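Side-chain contacts in PBP5 (Haemophilus influenzae, PDB 3A3J), which removes the terminal D-alanyl residue from sugar-peptide precursors of the bacterial cell wall, as a penicillin-binding D-alanyl-D-alanine carboxypeptidase: residues I22-N27 with K243-W248; V13-N18 with D153-G158; N188-D193 with Y211-S216; I288-G293 with K329-A334. All coordinates share one frame; numbering follows the deposited sequence.

Contact 1 of 4, residues I22-N27 with K243-W248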
loop_
_atom_site.group_PDB
_atom_site.type_symbol
_atom_site.label_atom_id
_atom_site.label_comp_id
_atom_site.label_asym_id
_atom_site.label_seq_id
_atom_site.Cartn_x
_atom_site.Cartn_y
_atom_site.Cartn_z
ATOM N N ILE A 22 -0.413 -5.000 11.732
ATOM C CA ILE A 22 -1.275 -6.070 11.234
ATOM C C ILE A 22 -2.317 -6.456 12.282
ATOM O O ILE A 22 -1.980 -7.030 13.299
ATOM C CB ILE A 22 -0.433 -7.265 10.904
ATOM C CG1 ILE A 22 0.752 -6.806 10.055
ATOM C CG2 ILE A 22 -1.250 -8.302 10.178
ATOM C CD1 ILE A 22 0.322 -6.137 8.774
ATOM N N LEU A 23 -3.582 -6.127 12.048
ATOM C CA LEU A 23 -4.631 -6.405 13.001
ATOM C C LEU A 23 -5.006 -7.877 13.069
ATOM O O LEU A 23 -5.352 -8.373 14.135
ATOM C CB LEU A 23 -5.852 -5.599 12.666
ATOM C CG LEU A 23 -5.744 -4.115 12.983
ATOM C CD1 LEU A 23 -4.607 -3.561 12.258
ATOM C CD2 LEU A 23 -7.001 -3.338 12.614
ATOM N N THR A 24 -4.970 -8.584 11.939
ATOM C CA THR A 24 -5.208 -10.046 11.925
ATOM C C THR A 24 -4.552 -10.619 10.636
ATOM O O THR A 24 -4.238 -9.843 9.788
ATOM C CB THR A 24 -6.737 -10.415 12.084
ATOM O OG1 THR A 24 -6.841 -11.817 12.207
ATOM C CG2 THR A 24 -7.637 -10.006 10.886
ATOM N N ALA A 25 -4.250 -11.926 10.540
ATOM C CA ALA A 25 -3.577 -12.477 9.367
ATOM C C ALA A 25 -3.664 -14.008 9.349
ATOM O O ALA A 25 -3.796 -14.636 10.390
ATOM C CB ALA A 25 -2.094 -12.017 9.304
ATOM N N LEU A 26 -3.605 -14.597 8.159
ATOM C CA LEU A 26 -3.434 -16.035 7.969
ATOM C C LEU A 26 -2.418 -16.213 6.823
ATOM O O LEU A 26 -2.641 -15.689 5.738
ATOM C CB LEU A 26 -4.775 -16.684 7.610
ATOM C CG LEU A 26 -4.654 -18.148 7.198
ATOM C CD1 LEU A 26 -4.078 -18.948 8.393
ATOM C CD2 LEU A 26 -5.943 -18.746 6.705
ATOM N N ASN A 27 -1.291 -16.885 7.084
ATOM C CA ASN A 27 -0.174 -17.080 6.146
ATOM C C ASN A 27 0.161 -15.824 5.367
ATOM O O ASN A 27 0.170 -15.845 4.161
ATOM C CB ASN A 27 -0.517 -18.158 5.129
ATOM C CG ASN A 27 -0.948 -19.421 5.774
ATOM O OD1 ASN A 27 -0.300 -19.888 6.689
ATOM N ND2 ASN A 27 -2.056 -20.002 5.304
ATOM N N LYS A 243 -15.003 -7.434 3.232
ATOM C CA LYS A 243 -15.892 -6.602 4.051
ATOM C C LYS A 243 -15.911 -7.116 5.505
ATOM O O LYS A 243 -15.896 -6.338 6.441
ATOM C CB LYS A 243 -17.294 -6.577 3.438
ATOM C CG LYS A 243 -18.261 -5.706 4.209
ATOM C CD LYS A 243 -19.472 -5.294 3.359
ATOM C CE LYS A 243 -20.605 -4.844 4.314
ATOM N NZ LYS A 243 -21.668 -3.994 3.649
ATOM N N LYS A 244 -15.873 -8.425 5.694
ATOM C CA LYS A 244 -15.774 -8.977 7.031
ATOM C C LYS A 244 -14.501 -8.488 7.789
ATOM O O LYS A 244 -14.545 -8.152 9.008
ATOM C CB LYS A 244 -15.779 -10.507 6.984
ATOM C CG LYS A 244 -17.197 -11.152 7.037
ATOM C CD LYS A 244 -17.171 -12.679 7.121
ATOM C CE LYS A 244 -18.341 -13.318 6.315
ATOM N NZ LYS A 244 -18.060 -14.757 6.203
ATOM N N LEU A 245 -13.345 -8.548 7.112
ATOM C CA LEU A 245 -12.097 -8.052 7.708
ATOM C C LEU A 245 -12.201 -6.577 8.019
ATOM O O LEU A 245 -11.871 -6.143 9.135
ATOM C CB LEU A 245 -10.924 -8.287 6.774
ATOM C CG LEU A 245 -10.511 -9.749 6.846
ATOM C CD1 LEU A 245 -9.551 -10.017 5.644
ATOM C CD2 LEU A 245 -9.756 -10.033 8.182
ATOM N N LEU A 246 -12.676 -5.795 7.060
ATOM C CA LEU A 246 -12.665 -4.378 7.256
ATOM C C LEU A 246 -13.580 -3.980 8.476
ATOM O O LEU A 246 -13.149 -3.229 9.360
ATOM C CB LEU A 246 -13.072 -3.682 5.973
ATOM C CG LEU A 246 -12.104 -3.924 4.795
ATOM C CD1 LEU A 246 -12.707 -3.325 3.516
ATOM C CD2 LEU A 246 -10.707 -3.310 5.093
ATOM N N GLN A 247 -14.823 -4.479 8.495
ATOM C CA GLN A 247 -15.804 -4.171 9.554
ATOM C C GLN A 247 -15.352 -4.648 10.919
ATOM O O GLN A 247 -15.522 -3.946 11.883
ATOM C CB GLN A 247 -17.187 -4.746 9.226
ATOM C CG GLN A 247 -17.910 -4.008 8.099
ATOM C CD GLN A 247 -19.218 -4.744 7.750
ATOM O OE1 GLN A 247 -19.343 -5.976 7.974
ATOM N NE2 GLN A 247 -20.195 -3.998 7.253
ATOM N N TRP A 248 -14.754 -5.824 11.003
ATOM C CA TRP A 248 -14.142 -6.241 12.239
ATOM C C TRP A 248 -13.076 -5.265 12.646
ATOM O O TRP A 248 -12.864 -4.979 13.860
ATOM C CB TRP A 248 -13.465 -7.567 12.027
ATOM C CG TRP A 248 -12.831 -8.169 13.243
ATOM C CD1 TRP A 248 -13.480 -8.805 14.277
ATOM C CD2 TRP A 248 -11.421 -8.255 13.547
ATOM N NE1 TRP A 248 -12.574 -9.293 15.177
ATOM C CE2 TRP A 248 -11.303 -8.959 14.773
ATOM C CE3 TRP A 248 -10.256 -7.796 12.921
ATOM C CZ2 TRP A 248 -10.065 -9.206 15.376
ATOM C CZ3 TRP A 248 -9.040 -8.053 13.502
ATOM C CH2 TRP A 248 -8.946 -8.766 14.719
#

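Contact 2 of 4, residues V13-N18 with D153-G158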
loop_
_atom_site.group_PDB
_atom_site.type_symbol
_atom_site.label_atom_id
_atom_site.label_comp_id
_atom_site.label_asym_id
_atom_site.label_seq_id
_atom_site.Cartn_x
_atom_site.Cartn_y
_atom_site.Cartn_z
ATOM N N VAL A 13 -4.551 -10.646 4.990
ATOM C CA VAL A 13 -3.920 -9.815 5.963
ATOM C C VAL A 13 -4.859 -8.633 6.095
ATOM O O VAL A 13 -5.545 -8.295 5.111
ATOM C CB VAL A 13 -2.506 -9.336 5.491
ATOM C CG1 VAL A 13 -2.618 -8.059 4.729
ATOM C CG2 VAL A 13 -1.639 -9.055 6.667
ATOM N N LEU A 14 -4.928 -8.029 7.293
ATOM C CA LEU A 14 -5.616 -6.767 7.451
ATOM C C LEU A 14 -4.606 -5.853 8.151
ATOM O O LEU A 14 -3.920 -6.318 9.088
ATOM C CB LEU A 14 -6.810 -6.940 8.409
ATOM C CG LEU A 14 -7.556 -5.630 8.801
ATOM C CD1 LEU A 14 -8.186 -5.030 7.500
ATOM C CD2 LEU A 14 -8.696 -5.827 9.840
ATOM N N MET A 15 -4.522 -4.570 7.788
ATOM C CA MET A 15 -3.442 -3.758 8.327
ATOM C C MET A 15 -3.929 -2.328 8.365
ATOM O O MET A 15 -4.604 -1.904 7.445
ATOM C CB MET A 15 -2.162 -3.917 7.445
ATOM C CG MET A 15 -1.181 -2.744 7.519
ATOM S SD MET A 15 0.164 -2.645 6.235
ATOM C CE MET A 15 -0.200 -1.138 5.415
ATOM N N ASP A 16 -3.626 -1.587 9.420
ATOM C CA ASP A 16 -3.910 -0.171 9.480
ATOM C C ASP A 16 -2.919 0.547 8.583
ATOM O O ASP A 16 -1.701 0.345 8.703
ATOM C CB ASP A 16 -3.733 0.380 10.926
ATOM C CG ASP A 16 -4.065 1.845 11.026
ATOM O OD1 ASP A 16 -5.248 2.236 11.301
ATOM O OD2 ASP A 16 -3.177 2.645 10.751
ATOM N N TYR A 17 -3.434 1.403 7.709
ATOM C CA TYR A 17 -2.589 2.105 6.729
ATOM C C TYR A 17 -1.615 3.038 7.483
ATOM O O TYR A 17 -0.484 3.294 7.051
ATOM C CB TYR A 17 -3.477 2.941 5.846
ATOM C CG TYR A 17 -2.783 4.025 5.028
ATOM C CD1 TYR A 17 -1.935 3.693 3.911
ATOM C CD2 TYR A 17 -2.971 5.364 5.333
ATOM C CE1 TYR A 17 -1.307 4.700 3.137
ATOM C CE2 TYR A 17 -2.328 6.375 4.604
ATOM C CZ TYR A 17 -1.512 6.029 3.499
ATOM O OH TYR A 17 -0.943 7.040 2.805
ATOM N N ASN A 18 -2.070 3.587 8.604
ATOM C CA ASN A 18 -1.360 4.736 9.122
ATOM C C ASN A 18 -0.257 4.333 10.036
ATOM O O ASN A 18 0.730 5.001 10.093
ATOM C CB ASN A 18 -2.278 5.699 9.798
ATOM C CG ASN A 18 -2.952 6.612 8.834
ATOM O OD1 ASN A 18 -4.150 6.551 8.665
ATOM N ND2 ASN A 18 -2.218 7.490 8.234
ATOM N N ASP A 153 2.943 -8.495 1.373
ATOM C CA ASP A 153 3.680 -7.686 0.334
ATOM C C ASP A 153 2.690 -6.869 -0.493
ATOM O O ASP A 153 2.875 -5.632 -0.780
ATOM C CB ASP A 153 4.518 -8.611 -0.553
ATOM C CG ASP A 153 5.803 -9.094 0.159
ATOM O OD1 ASP A 153 5.988 -8.694 1.350
ATOM O OD2 ASP A 153 6.599 -9.843 -0.484
ATOM N N MET A 154 1.562 -7.510 -0.784
ATOM C CA MET A 154 0.494 -6.715 -1.528
ATOM C C MET A 154 -0.122 -5.640 -0.644
ATOM O O MET A 154 -0.486 -4.571 -1.116
ATOM C CB MET A 154 -0.572 -7.691 -2.145
ATOM C CG MET A 154 -0.033 -8.393 -3.457
ATOM S SD MET A 154 0.090 -7.069 -4.615
ATOM C CE MET A 154 1.092 -7.848 -5.824
ATOM N N ALA A 155 -0.233 -5.887 0.664
ATOM C CA ALA A 155 -0.686 -4.758 1.524
ATOM C C ALA A 155 0.335 -3.644 1.486
ATOM O O ALA A 155 0.007 -2.440 1.428
ATOM C CB ALA A 155 -0.970 -5.237 3.023
ATOM N N ILE A 156 1.611 -4.029 1.534
ATOM C CA ILE A 156 2.683 -2.982 1.533
ATOM C C ILE A 156 2.664 -2.206 0.233
ATOM O O ILE A 156 2.687 -0.948 0.208
ATOM C CB ILE A 156 4.092 -3.610 1.874
ATOM C CG1 ILE A 156 4.116 -4.106 3.324
ATOM C CG2 ILE A 156 5.206 -2.560 1.636
ATOM C CD1 ILE A 156 5.183 -5.116 3.630
ATOM N N ILE A 157 2.461 -2.926 -0.867
ATOM C CA ILE A 157 2.423 -2.248 -2.221
ATOM C C ILE A 157 1.246 -1.334 -2.285
ATOM O O ILE A 157 1.340 -0.182 -2.740
ATOM C CB ILE A 157 2.362 -3.288 -3.463
ATOM C CG1 ILE A 157 3.650 -4.116 -3.495
ATOM C CG2 ILE A 157 2.083 -2.532 -4.748
ATOM C CD1 ILE A 157 3.639 -5.446 -4.270
ATOM N N GLY A 158 0.105 -1.790 -1.784
ATOM C CA GLY A 158 -1.106 -0.879 -1.929
ATOM C C GLY A 158 -0.880 0.325 -1.014
ATOM O O GLY A 158 -1.242 1.452 -1.341
#

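Contact 3 of 4, residues N188-D193 with Y211-S216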
loop_
_atom_site.group_PDB
_atom_site.type_symbol
_atom_site.label_atom_id
_atom_site.label_comp_id
_atom_site.label_asym_id
_atom_site.label_seq_id
_atom_site.Cartn_x
_atom_site.Cartn_y
_atom_site.Cartn_z
ATOM N N ASN A 188 -14.149 -4.368 -8.594
ATOM C CA ASN A 188 -14.194 -4.380 -7.106
ATOM C C ASN A 188 -15.651 -4.000 -6.698
ATOM O O ASN A 188 -16.005 -2.794 -6.695
ATOM C CB ASN A 188 -13.138 -3.374 -6.540
ATOM C CG ASN A 188 -13.244 -3.212 -5.063
ATOM O OD1 ASN A 188 -14.075 -3.875 -4.399
ATOM N ND2 ASN A 188 -12.423 -2.312 -4.502
ATOM N N GLY A 189 -16.510 -5.012 -6.510
ATOM C CA GLY A 189 -17.943 -4.736 -6.167
ATOM C C GLY A 189 -18.088 -3.805 -4.944
ATOM O O GLY A 189 -19.061 -3.052 -4.804
ATOM N N LEU A 190 -17.100 -3.827 -4.053
ATOM C CA LEU A 190 -17.219 -3.043 -2.780
ATOM C C LEU A 190 -17.336 -1.563 -3.028
ATOM O O LEU A 190 -17.743 -0.791 -2.162
ATOM C CB LEU A 190 -16.128 -3.412 -1.772
ATOM C CG LEU A 190 -16.177 -4.876 -1.331
ATOM C CD1 LEU A 190 -15.013 -5.169 -0.393
ATOM C CD2 LEU A 190 -17.495 -5.265 -0.616
ATOM N N LEU A 191 -17.027 -1.119 -4.229
ATOM C CA LEU A 191 -17.143 0.304 -4.503
ATOM C C LEU A 191 -18.620 0.708 -4.590
ATOM O O LEU A 191 -18.956 1.904 -4.595
ATOM C CB LEU A 191 -16.479 0.641 -5.825
ATOM C CG LEU A 191 -14.948 0.465 -6.028
ATOM C CD1 LEU A 191 -14.540 0.695 -7.585
ATOM C CD2 LEU A 191 -14.173 1.395 -5.142
ATOM N N TRP A 192 -19.498 -0.272 -4.782
ATOM C CA TRP A 192 -20.915 0.068 -4.861
ATOM C C TRP A 192 -21.542 -0.032 -3.439
ATOM O O TRP A 192 -22.721 0.267 -3.270
ATOM C CB TRP A 192 -21.647 -0.878 -5.830
ATOM C CG TRP A 192 -21.427 -0.503 -7.228
ATOM C CD1 TRP A 192 -22.203 0.326 -7.978
ATOM C CD2 TRP A 192 -20.285 -0.861 -8.054
ATOM N NE1 TRP A 192 -21.647 0.464 -9.258
ATOM C CE2 TRP A 192 -20.462 -0.228 -9.316
ATOM C CE3 TRP A 192 -19.117 -1.606 -7.832
ATOM C CZ2 TRP A 192 -19.531 -0.368 -10.388
ATOM C CZ3 TRP A 192 -18.192 -1.786 -8.932
ATOM C CH2 TRP A 192 -18.427 -1.170 -10.176
ATOM N N ASP A 193 -20.780 -0.474 -2.438
ATOM C CA ASP A 193 -21.378 -0.746 -1.142
ATOM C C ASP A 193 -21.479 0.506 -0.316
ATOM O O ASP A 193 -20.481 0.956 0.261
ATOM C CB ASP A 193 -20.617 -1.847 -0.426
ATOM C CG ASP A 193 -21.376 -2.382 0.788
ATOM O OD1 ASP A 193 -22.266 -1.671 1.278
ATOM O OD2 ASP A 193 -21.041 -3.492 1.262
ATOM N N TYR A 211 -9.611 -16.676 -6.097
ATOM C CA TYR A 211 -9.854 -15.257 -6.319
ATOM C C TYR A 211 -9.186 -14.364 -5.252
ATOM O O TYR A 211 -9.077 -14.746 -4.083
ATOM C CB TYR A 211 -11.353 -14.966 -6.299
ATOM C CG TYR A 211 -12.079 -15.583 -7.505
ATOM C CD1 TYR A 211 -12.201 -14.880 -8.693
ATOM C CD2 TYR A 211 -12.580 -16.880 -7.446
ATOM C CE1 TYR A 211 -12.818 -15.482 -9.833
ATOM C CE2 TYR A 211 -13.224 -17.495 -8.588
ATOM C CZ TYR A 211 -13.321 -16.803 -9.747
ATOM O OH TYR A 211 -13.932 -17.411 -10.836
ATOM N N ASN A 212 -8.764 -13.162 -5.632
ATOM C CA ASN A 212 -8.070 -12.371 -4.658
ATOM C C ASN A 212 -8.490 -10.927 -4.772
ATOM O O ASN A 212 -9.111 -10.503 -5.773
ATOM C CB ASN A 212 -6.512 -12.627 -4.766
ATOM C CG ASN A 212 -5.914 -12.142 -6.083
ATOM O OD1 ASN A 212 -6.405 -11.196 -6.726
ATOM N ND2 ASN A 212 -4.807 -12.721 -6.444
ATOM N N LEU A 213 -8.269 -10.154 -3.733
ATOM C CA LEU A 213 -8.706 -8.770 -3.811
ATOM C C LEU A 213 -7.904 -7.987 -2.812
ATOM O O LEU A 213 -7.642 -8.472 -1.758
ATOM C CB LEU A 213 -10.200 -8.678 -3.409
ATOM C CG LEU A 213 -10.832 -7.309 -3.101
ATOM C CD1 LEU A 213 -10.753 -6.391 -4.262
ATOM C CD2 LEU A 213 -12.313 -7.332 -2.523
ATOM N N VAL A 214 -7.529 -6.765 -3.148
ATOM C CA VAL A 214 -6.907 -5.866 -2.241
ATOM C C VAL A 214 -7.877 -4.719 -2.040
ATOM O O VAL A 214 -8.257 -4.073 -2.990
ATOM C CB VAL A 214 -5.553 -5.364 -2.838
ATOM C CG1 VAL A 214 -4.933 -4.297 -1.913
ATOM C CG2 VAL A 214 -4.625 -6.527 -2.882
ATOM N N ALA A 215 -8.334 -4.480 -0.823
ATOM C CA ALA A 215 -9.314 -3.422 -0.629
ATOM C C ALA A 215 -8.803 -2.456 0.413
ATOM O O ALA A 215 -8.018 -2.815 1.277
ATOM C CB ALA A 215 -10.722 -4.027 -0.218
ATOM N N SER A 216 -9.221 -1.213 0.319
ATOM C CA SER A 216 -8.904 -0.299 1.342
ATOM C C SER A 216 -10.142 0.553 1.555
ATOM O O SER A 216 -10.857 0.858 0.587
ATOM C CB SER A 216 -7.711 0.571 0.935
ATOM O OG SER A 216 -7.382 1.523 1.976
#

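Contact 4 of 4, residues I288-G293 with K329-A334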
loop_
_atom_site.group_PDB
_atom_site.type_symbol
_atom_site.label_atom_id
_atom_site.label_comp_id
_atom_site.label_asym_id
_atom_site.label_seq_id
_atom_site.Cartn_x
_atom_site.Cartn_y
_atom_site.Cartn_z
ATOM N N ILE A 288 -0.434 4.795 16.376
ATOM C CA ILE A 288 -0.499 3.453 16.893
ATOM C C ILE A 288 -1.916 2.940 16.764
ATOM O O ILE A 288 -2.866 3.708 16.614
ATOM C CB ILE A 288 0.062 3.333 18.358
ATOM C CG1 ILE A 288 -0.834 4.074 19.352
ATOM C CG2 ILE A 288 1.508 3.822 18.404
ATOM C CD1 ILE A 288 -0.689 3.498 20.819
ATOM N N THR A 289 -2.048 1.638 16.780
ATOM C CA THR A 289 -3.344 1.045 16.704
ATOM C C THR A 289 -3.624 0.245 17.986
ATOM O O THR A 289 -2.862 -0.634 18.350
ATOM C CB THR A 289 -3.414 0.131 15.441
ATOM O OG1 THR A 289 -3.174 0.923 14.264
ATOM C CG2 THR A 289 -4.777 -0.601 15.354
ATOM N N ILE A 290 -4.748 0.532 18.634
ATOM C CA ILE A 290 -5.113 -0.078 19.934
ATOM C C ILE A 290 -6.566 -0.558 19.933
ATOM O O ILE A 290 -7.319 -0.160 19.069
ATOM C CB ILE A 290 -4.989 0.993 21.031
ATOM C CG1 ILE A 290 -5.959 2.156 20.716
ATOM C CG2 ILE A 290 -3.520 1.453 21.147
ATOM C CD1 ILE A 290 -5.344 3.561 20.764
ATOM N N PRO A 291 -6.970 -1.399 20.912
ATOM C CA PRO A 291 -8.393 -1.715 20.991
ATOM C C PRO A 291 -9.183 -0.437 21.036
ATOM O O PRO A 291 -8.719 0.554 21.620
ATOM C CB PRO A 291 -8.504 -2.515 22.287
ATOM C CG PRO A 291 -7.198 -3.262 22.318
ATOM C CD PRO A 291 -6.167 -2.241 21.827
ATOM N N LYS A 292 -10.336 -0.430 20.368
ATOM C CA LYS A 292 -11.218 0.732 20.339
ATOM C C LYS A 292 -11.600 1.137 21.775
ATOM O O LYS A 292 -11.670 0.297 22.664
ATOM C CB LYS A 292 -12.504 0.379 19.599
ATOM C CG LYS A 292 -13.182 1.569 18.922
ATOM C CD LYS A 292 -14.628 1.211 18.604
ATOM C CE LYS A 292 -14.972 1.449 17.140
ATOM N NZ LYS A 292 -14.919 2.900 16.794
ATOM N N GLY A 293 -11.862 2.414 21.989
ATOM C CA GLY A 293 -12.205 2.834 23.321
ATOM C C GLY A 293 -11.061 3.042 24.313
ATOM O O GLY A 293 -11.282 3.726 25.296
ATOM N N LYS A 329 1.023 -3.801 29.509
ATOM C CA LYS A 329 1.929 -4.354 28.504
ATOM C C LYS A 329 2.358 -3.343 27.458
ATOM O O LYS A 329 1.628 -2.395 27.110
ATOM C CB LYS A 329 1.397 -5.625 27.846
ATOM C CG LYS A 329 2.432 -6.308 26.909
ATOM C CD LYS A 329 1.938 -7.683 26.406
ATOM C CE LYS A 329 3.008 -8.473 25.627
ATOM N NZ LYS A 329 3.215 -7.859 24.291
ATOM N N ASP A 330 3.562 -3.556 26.960
ATOM C CA ASP A 330 4.164 -2.610 26.048
ATOM C C ASP A 330 3.739 -2.885 24.642
ATOM O O ASP A 330 4.130 -3.877 24.037
ATOM C CB ASP A 330 5.664 -2.618 26.217
ATOM C CG ASP A 330 6.073 -1.820 27.411
ATOM O OD1 ASP A 330 5.153 -1.223 28.050
ATOM O OD2 ASP A 330 7.283 -1.774 27.672
ATOM N N ILE A 331 2.908 -2.003 24.120
ATOM C CA ILE A 331 2.188 -2.355 22.940
ATOM C C ILE A 331 2.824 -1.828 21.669
ATOM O O ILE A 331 2.666 -2.434 20.610
ATOM C CB ILE A 331 0.712 -1.984 23.064
ATOM C CG1 ILE A 331 0.517 -0.479 23.138
ATOM C CG2 ILE A 331 0.092 -2.669 24.318
ATOM C CD1 ILE A 331 -0.929 -0.167 23.217
ATOM N N ALA A 332 3.600 -0.754 21.792
ATOM C CA ALA A 332 4.094 0.010 20.640
ATOM C C ALA A 332 5.159 1.013 21.090
ATOM O O ALA A 332 5.019 1.624 22.142
ATOM C CB ALA A 332 2.935 0.769 20.004
ATOM N N SER A 333 6.177 1.235 20.263
ATOM C CA SER A 333 7.259 2.157 20.591
ATOM C C SER A 333 7.626 2.992 19.365
ATOM O O SER A 333 7.057 2.808 18.308
ATOM C CB SER A 333 8.477 1.372 21.084
ATOM O OG SER A 333 9.402 1.176 20.036
ATOM N N ALA A 334 8.577 3.907 19.497
ATOM C CA ALA A 334 8.961 4.799 18.419
ATOM C C ALA A 334 10.168 5.604 18.868
ATOM O O ALA A 334 10.256 5.983 20.028
ATOM C CB ALA A 334 7.848 5.734 18.125
#

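Contact 1 of 4, residues I22-N27 with K243-W248
Trp248 and Thr24 carry this contact, with Leu23 and Leu245 filling in beside them. The evidence is in the threonine carbons: Thr24 CB and Thr24 CG2 both lie 3.6 Å from Trp248 CZ3, so the outer part of the six-membered ring is met by the branch point of the threonine as well as by its methyl. The two side chains run obliquely to one another. Trp248 is swung out by a first torsion that places CG anti to the backbone N (chi1 -177°), which carries the indole across to the 22-27 segment. Leu23 contributes in two ways. Its carbonyl O lies at the indole edge, close to the ring plane, 3.7 Å from Trp248 CH2, while Leu23 CB approaches Trp248 CZ3 at 4.1 Å. The methyl of Thr24 has a second neighbour, since Thr24 CG2 stands 3.4 Å from Leu245 CD2, tighter than usual van der Waals contact. No hydrogen bond joins the segments, so the join is one of packing, and the indole NE1 is instead satisfied by the backbone O of Thr3. Thr24 is where the chain turns a corner between the short strands 22-23 and 25-26, which lets Leu23 and Thr24, consecutive residues, both aim at the helix. Helix 235-252 thus lies against the corner near the 25-26 edge of the antiparallel sheet, with Leu245 also resting on Val229 and Leu23 on Leu225 of strand 224-232, and with Phe253 meeting Trp248 edge-to-face at the helix end.

Contact 2 of 4, residues V13-N18 with D153-G158
Val13 and Met15, alternate residues on one face of strand 11-16, close upon the methyl of Ala155. Val13 reaches it with a single branch: CG1 stands between the backbone N and the carbonyl carbon (chi1 89°, well past the usual 60°), and Val13 CG1 comes to 3.7 Å from Ala155 CB. Met15 takes a longer route. Its first two torsions are extended, but the chain bends at its third (chi3 118°), which turns the methyl along the helix. As a result Met15 SD lies 4.3 Å from Ala155 CB, while Met15 CE approaches Ala155 O at 4.2 Å. The backbones are correspondingly near, with Met15 CA and Ala155 CA 7.4 Å apart. At the end of the strand, Asp16 OD2 accepts from Asn18 N at 2.6 Å, an Asx turn in which the donor sits above the carboxylate plane; Ser19 N is a further donor to the same oxygen. All three touching residues are buried and no hydrogen bond crosses between the segments. A polar tie to helix 151-164 comes further along, where Arg163 NH2 bonds to Tyr17 O. At Val13, Met15 and Ala155 themselves, the chemistry implies a join made by apolar packing.

Contact 3 of 4, residues N188-D193 with Y211-S216
Asn188 OD1 accepts a weak hydrogen bond from Leu190 N at 3.0 Å, bent to 134° at the hydrogen, and both residues go on to touch Leu213 on the neighbouring strand. The bond secures the start of a 3-10 turn, which Trp192 N continues by donating to Gly189 O at 2.8 Å. The Asn188 side chain faces the strand: with CG anti to the backbone N (chi1 173°), the amide is carried to Leu213, where Asn188 CG lies 4.1 Å from Leu213 CD1. The two side chains cross at about a right angle. Leu213 divides its branches between two partners, since its other methyl, Leu213 CD2, meets Leu190 CD1, also at 4.1 Å. The segment 211-216 belongs to strand 210-218 of the five-stranded antiparallel sheet, in a domain whose family falls in the beta-lactamase clan; its neighbour 197-206 carries Lys202, probably a substrate-binding residue, and the side chain of Leu213 is about 6 Å from that of Lys202. Val198, on that same strand, is touched by both Asn188 and Leu190. Leu190 CD1 also reaches along the strand to Ala215 CB at 4.4 Å, a looser approach that alternation makes possible, because Leu213 and Ala215 project from the same side while Val214 points away. Helix 235-252 flanks the pair, with Glu239 against Leu190 and Ser242 against Leu213.

Contact 4 of 4, residues I288-G293 with K329-A334
Ile290 and Ile331 meet methyl to methyl, their side chains lying obliquely to one another, with Ile290 CG2 3.7 Å from Ile331 CD1. A second pair lies further along the strands: Ile288 CG2 approaches Ala332 CB at 3.7 Å. In Ile288 the torsion (chi1 67°) sets CG2 beside the backbone N, where it faces the alanine, and puts CG1 between the N and the carbonyl carbon; the longer branch then ends with Ile288 CD1 4.4 Å from Ile331 CD1. Ile331 CD1 is therefore flanked by both isoleucines of the opposing strand. That Ile331 and Ala332, adjacent in sequence, both direct their side chains at strand 286-291 departs from regular beta alternation, and the cause is a classic beta bulge, in which both residues face Tyr324 of strand 318-326. The segments 288-291 and 329-334 run roughly antiparallel, at 161°, yet their axes come no closer than 7.9 Å and no hydrogen bond spans them. These values point to packing between layers of side chains, not to pairing within one sheet. Val298 touches both Ile290 and Ile331 from a loop. Strand 286-291 pairs with 253-259, where Ile288 and Ile290 both rest on Phe256, whereas strand 329-338 runs between 318-326 and 277-281 in the mixed sheet, so the contact joins the two sheets of the C-terminal region.

Contacts 1, 2 and 3 gather on the five-stranded antiparallel sheet, their centres about 11 to 14 Å apart. Helix 235-252 of contact 1 and helix 151-164 of contact 2 each pack on it. The segments of contacts 1 and 2 alternate along the chain, and contact 3 falls within the span that contact 1 closes. Contacts 1 and 3 are tied directly by the salt bridge of Lys243 with Asp193. Contact 4 comes last in the chain and lies in the C-terminal domain, its centre about 28 Å from that of contact 3. It still touches contacts 1 and 2 through Thr289, linking the catalytic-domain sheet to the C-terminal region.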